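Local coordinates for predicted HD superfamily hydrolase (uncultured Thermotogales bacterium, PDB 2PQ7), which is a predicted HD-superfamily hydrolase that binds two iron(III) ions and probably carries out metal-dependent hydrolysis, at residues K126-I137 with T189-A199. Numbering follows the deposited sequence.
With FE (Fe (III) ion), chain C.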
loop_
_atom_site.group_PDB
_atom_site.type_symbol
_atom_site.label_atom_id
_atom_site.label_comp_id
_atom_site.label_asym_id
_atom_site.label_seq_id
_atom_site.Cartn_x
_atom_site.Cartn_y
_atom_site.Cartn_z
ATOM N N LYS A 126 -20.465 7.249 -20.337
ATOM C CA LYS A 126 -19.856 5.962 -20.153
ATOM C C LYS A 126 -18.399 6.117 -19.737
ATOM O O LYS A 126 -17.924 5.455 -18.809
ATOM C CB LYS A 126 -20.039 5.125 -21.410
ATOM C CG LYS A 126 -21.526 4.656 -21.530
ATOM C CD LYS A 126 -21.755 3.863 -22.816
ATOM C CE LYS A 126 -23.253 3.644 -23.101
ATOM N NZ LYS A 126 -23.506 3.221 -24.536
ATOM N N ILE A 127 -17.661 6.973 -20.433
ATOM C CA ILE A 127 -16.272 7.253 -20.101
ATOM C C ILE A 127 -16.172 7.832 -18.704
ATOM O O ILE A 127 -15.318 7.396 -17.906
ATOM C CB ILE A 127 -15.642 8.209 -21.115
ATOM C CG1 ILE A 127 -15.517 7.477 -22.460
ATOM C CG2 ILE A 127 -14.296 8.736 -20.619
ATOM C CD1 ILE A 127 -15.087 8.340 -23.583
ATOM N N LEU A 128 -17.066 8.740 -18.354
ATOM C CA LEU A 128 -17.044 9.380 -17.040
ATOM C C LEU A 128 -17.247 8.356 -15.959
ATOM O O LEU A 128 -16.524 8.343 -14.970
ATOM C CB LEU A 128 -18.115 10.471 -16.922
ATOM C CG LEU A 128 -18.243 11.092 -15.532
ATOM C CD1 LEU A 128 -16.914 11.733 -15.061
ATOM C CD2 LEU A 128 -19.356 12.101 -15.510
ATOM N N GLN A 129 -18.281 7.517 -16.122
ATOM C CA GLN A 129 -18.540 6.494 -15.138
ATOM C C GLN A 129 -17.376 5.535 -14.996
ATOM O O GLN A 129 -16.969 5.238 -13.867
ATOM C CB GLN A 129 -19.833 5.773 -15.434
ATOM C CG GLN A 129 -20.229 4.901 -14.314
ATOM C CD GLN A 129 -21.688 4.458 -14.436
ATOM O OE1 GLN A 129 -22.037 3.640 -15.279
ATOM N NE2 GLN A 129 -22.543 4.997 -13.585
ATOM N N ASP A 130 -16.750 5.122 -16.094
ATOM C CA ASP A 130 -15.599 4.285 -16.004
ATOM C C ASP A 130 -14.469 4.968 -15.243
ATOM O O ASP A 130 -13.812 4.349 -14.395
ATOM C CB ASP A 130 -15.060 3.917 -17.388
ATOM C CG ASP A 130 -15.879 2.866 -18.113
ATOM O OD1 ASP A 130 -16.845 2.272 -17.524
ATOM O OD2 ASP A 130 -15.512 2.593 -19.290
ATOM N N ALA A 131 -14.182 6.197 -15.608
ATOM C CA ALA A 131 -13.104 6.984 -15.021
ATOM C C ALA A 131 -13.282 7.163 -13.504
ATOM O O ALA A 131 -12.305 7.108 -12.713
ATOM C CB ALA A 131 -13.042 8.329 -15.702
ATOM N N ASP A 132 -14.529 7.370 -13.106
ATOM C CA ASP A 132 -14.900 7.561 -11.698
ATOM C C ASP A 132 -14.688 6.245 -10.962
ATOM O O ASP A 132 -13.991 6.192 -9.924
ATOM C CB ASP A 132 -16.359 7.979 -11.632
ATOM C CG ASP A 132 -16.810 8.420 -10.244
ATOM O OD1 ASP A 132 -16.033 9.144 -9.562
ATOM O OD2 ASP A 132 -17.951 8.063 -9.876
ATOM N N ARG A 133 -15.230 5.163 -11.526
ATOM C CA ARG A 133 -15.179 3.884 -10.813
ATOM C C ARG A 133 -13.792 3.303 -10.766
ATOM O O ARG A 133 -13.448 2.611 -9.787
ATOM C CB ARG A 133 -16.186 2.882 -11.375
ATOM C CG ARG A 133 -17.609 3.338 -11.245
ATOM C CD ARG A 133 -18.619 2.487 -11.954
ATOM N NE ARG A 133 -18.591 1.128 -11.404
ATOM C CZ ARG A 133 -18.027 0.052 -11.966
ATOM N NH1 ARG A 133 -17.480 0.065 -13.185
ATOM N NH2 ARG A 133 -18.067 -1.093 -11.299
ATOM N N LEU A 134 -12.927 3.636 -11.732
ATOM C CA LEU A 134 -11.554 3.121 -11.702
ATOM C C LEU A 134 -10.816 3.621 -10.448
ATOM O O LEU A 134 -9.836 3.012 -10.031
ATOM C CB LEU A 134 -10.739 3.601 -12.908
ATOM C CG LEU A 134 -10.838 2.798 -14.196
ATOM C CD1 LEU A 134 -10.159 3.546 -15.376
ATOM C CD2 LEU A 134 -10.165 1.391 -13.958
ATOM N N ASP A 135 -11.265 4.729 -9.873
ATOM C CA ASP A 135 -10.585 5.302 -8.706
ATOM C C ASP A 135 -10.724 4.461 -7.436
ATOM O O ASP A 135 -10.019 4.723 -6.468
ATOM C CB ASP A 135 -11.038 6.743 -8.457
ATOM C CG ASP A 135 -10.041 7.512 -7.599
ATOM O OD1 ASP A 135 -8.831 7.486 -7.919
ATOM O OD2 ASP A 135 -10.497 8.143 -6.633
ATOM N N ALA A 136 -11.634 3.487 -7.416
ATOM C CA ALA A 136 -11.790 2.587 -6.290
ATOM C C ALA A 136 -10.683 1.511 -6.212
ATOM O O ALA A 136 -10.572 0.803 -5.202
ATOM C CB ALA A 136 -13.109 1.932 -6.353
ATOM N N ILE A 137 -9.882 1.376 -7.258
ATOM C CA ILE A 137 -8.821 0.383 -7.291
ATOM C C ILE A 137 -7.473 0.900 -7.717
ATOM O O ILE A 137 -7.337 1.898 -8.407
ATOM C CB ILE A 137 -9.180 -0.822 -8.151
ATOM C CG1 ILE A 137 -9.509 -0.411 -9.579
ATOM C CG2 ILE A 137 -10.344 -1.572 -7.526
ATOM C CD1 ILE A 137 -9.978 -1.562 -10.453
ATOM N N THR A 189 -17.235 -5.046 -15.515
ATOM C CA THR A 189 -18.328 -4.096 -15.276
ATOM C C THR A 189 -18.118 -2.728 -15.960
ATOM O O THR A 189 -19.001 -1.902 -15.942
ATOM C CB THR A 189 -18.464 -3.812 -13.769
ATOM O OG1 THR A 189 -17.210 -3.333 -13.278
ATOM C CG2 THR A 189 -18.833 -5.090 -12.998
ATOM N N PHE A 190 -16.972 -2.513 -16.586
ATOM C CA PHE A 190 -16.676 -1.234 -17.226
ATOM C C PHE A 190 -17.206 -1.156 -18.658
ATOM O O PHE A 190 -17.286 -2.152 -19.362
ATOM C CB PHE A 190 -15.192 -0.969 -17.149
ATOM C CG PHE A 190 -14.726 -0.701 -15.758
ATOM C CD1 PHE A 190 -14.530 -1.753 -14.838
ATOM C CD2 PHE A 190 -14.532 0.599 -15.329
ATOM C CE1 PHE A 190 -14.146 -1.468 -13.548
ATOM C CE2 PHE A 190 -14.138 0.883 -14.039
ATOM C CZ PHE A 190 -13.939 -0.146 -13.147
ATOM N N TRP A 191 -17.573 0.054 -19.080
ATOM C CA TRP A 191 -18.156 0.273 -20.386
ATOM C C TRP A 191 -17.176 0.159 -21.517
ATOM O O TRP A 191 -17.499 -0.394 -22.588
ATOM C CB TRP A 191 -18.769 1.680 -20.483
ATOM C CG TRP A 191 -19.896 1.917 -19.602
ATOM C CD1 TRP A 191 -19.909 2.622 -18.429
ATOM C CD2 TRP A 191 -21.210 1.450 -19.808
ATOM N NE1 TRP A 191 -21.169 2.612 -17.886
ATOM C CE2 TRP A 191 -21.988 1.892 -18.721
ATOM C CE3 TRP A 191 -21.818 0.700 -20.814
ATOM C CZ2 TRP A 191 -23.344 1.618 -18.623
ATOM C CZ3 TRP A 191 -23.158 0.419 -20.710
ATOM C CH2 TRP A 191 -23.912 0.885 -19.627
ATOM N N THR A 192 -16.021 0.795 -21.361
ATOM C CA THR A 192 -15.047 0.859 -22.417
ATOM C C THR A 192 -13.970 -0.212 -22.322
ATOM O O THR A 192 -13.577 -0.629 -21.243
ATOM C CB THR A 192 -14.338 2.226 -22.486
ATOM O OG1 THR A 192 -13.573 2.458 -21.293
ATOM C CG2 THR A 192 -15.327 3.343 -22.650
ATOM N N GLU A 193 -13.445 -0.654 -23.453
ATOM C CA GLU A 193 -12.364 -1.615 -23.430
ATOM C C GLU A 193 -11.113 -1.070 -22.740
ATOM O O GLU A 193 -10.409 -1.800 -22.041
ATOM C CB GLU A 193 -12.046 -2.045 -24.880
ATOM C CG GLU A 193 -10.920 -3.061 -24.989
ATOM C CD GLU A 193 -11.242 -4.386 -24.286
ATOM O OE1 GLU A 193 -12.426 -4.686 -23.955
ATOM O OE2 GLU A 193 -10.273 -5.147 -24.062
ATOM N N THR A 194 -10.802 0.189 -22.951
ATOM C CA THR A 194 -9.655 0.789 -22.309
ATOM C C THR A 194 -9.833 0.759 -20.784
ATOM O O THR A 194 -8.878 0.379 -20.073
ATOM C CB THR A 194 -9.412 2.227 -22.795
ATOM O OG1 THR A 194 -9.255 2.231 -24.224
ATOM C CG2 THR A 194 -8.242 2.897 -22.109
ATOM N N ALA A 195 -11.007 1.119 -20.263
ATOM C CA ALA A 195 -11.208 1.064 -18.830
ATOM C C ALA A 195 -11.137 -0.364 -18.340
ATOM O O ALA A 195 -10.601 -0.594 -17.262
ATOM C CB ALA A 195 -12.533 1.697 -18.411
ATOM N N ARG A 196 -11.685 -1.322 -19.094
ATOM C CA ARG A 196 -11.633 -2.735 -18.693
ATOM C C ARG A 196 -10.211 -3.217 -18.551
ATOM O O ARG A 196 -9.881 -3.898 -17.563
ATOM C CB ARG A 196 -12.359 -3.630 -19.688
ATOM C CG ARG A 196 -13.833 -3.495 -19.681
ATOM C CD ARG A 196 -14.428 -4.700 -20.387
ATOM N NE ARG A 196 -15.814 -4.491 -20.734
ATOM C CZ ARG A 196 -16.239 -3.967 -21.881
ATOM N NH1 ARG A 196 -15.389 -3.575 -22.836
ATOM N NH2 ARG A 196 -17.546 -3.836 -22.078
ATOM N N LYS A 197 -9.343 -2.830 -19.473
ATOM C CA LYS A 197 -7.935 -3.201 -19.407
ATOM C C LYS A 197 -7.253 -2.540 -18.214
ATOM O O LYS A 197 -6.449 -3.160 -17.541
ATOM C CB LYS A 197 -7.201 -2.860 -20.685
ATOM C CG LYS A 197 -7.624 -3.764 -21.854
ATOM C CD LYS A 197 -6.627 -3.739 -22.999
ATOM C CE LYS A 197 -6.520 -2.386 -23.684
ATOM N NZ LYS A 197 -7.755 -2.028 -24.442
HETATM N N MSE A 198 -7.554 -1.268 -17.973
HETATM C CA MSE A 198 -6.995 -0.554 -16.826
HETATM C C MSE A 198 -7.470 -1.166 -15.518
HETATM O O MSE A 198 -6.688 -1.246 -14.555
HETATM C CB MSE A 198 -7.369 0.930 -16.890
HETATM C CG MSE A 198 -6.660 1.675 -18.011
HETATM SE SE MSE A 198 -7.400 3.460 -18.357
HETATM C CE MSE A 198 -6.562 4.568 -17.018
ATOM N N ALA A 199 -8.737 -1.578 -15.467
ATOM C CA ALA A 199 -9.322 -2.198 -14.299
ATOM C C ALA A 199 -8.659 -3.558 -14.051
ATOM O O ALA A 199 -8.314 -3.880 -12.911
ATOM C CB ALA A 199 -10.798 -2.376 -14.466
HETATM FE FE FE C . -16.531 10.842 -8.380
HETATM O O HOH W 1 -18.538 10.364 -8.593
#
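Asp130, on helix 123-133, grips the turn that leads into helix 193-217. Asp130 OD1 takes Trp191 N through the syn lone pair (2.8 Å, 168° at the hydrogen), and OD2 uses its own syn lone pair for Thr192 N. Asp130 OD2 also accepts from Thr192 OG1 at 2.8 Å, nearly in line with the C-O bond. With OG1 lodged between backbone N and carbonyl carbon (chi1 64°), N-cap Thr192 can accept from Ala195 N as well. The Trp191 indole is fixed twice: NE1 gives Gln129 OE1 a straight bond (2.9 Å, 171°), amide and ring nearly coplanar, while the extended Lys126 chain crosses one face, CG 3.7 Å from the five-membered-ring centroid, a CH-pi contact. Replacing the Trp191 indole by an alanine is likely to leave Gln129 OE1 without this donor and the Lys126 methylenes without their aromatic cover. Arg133, bent at chi3, sets NH1 over the centre of the Phe190 ring, a cation-pi contact, and NH2 donates to Thr189 OG1 (3.1 Å). Beyond, Leu134 CD2 meets Ala199 CB at 3.9 Å. Three hydrogen bonds on a buried carboxylate would be expected to stabilise its negative charge, and they tie this turn to the helix whose Asp132 binds iron with His37, His66 and Asp67.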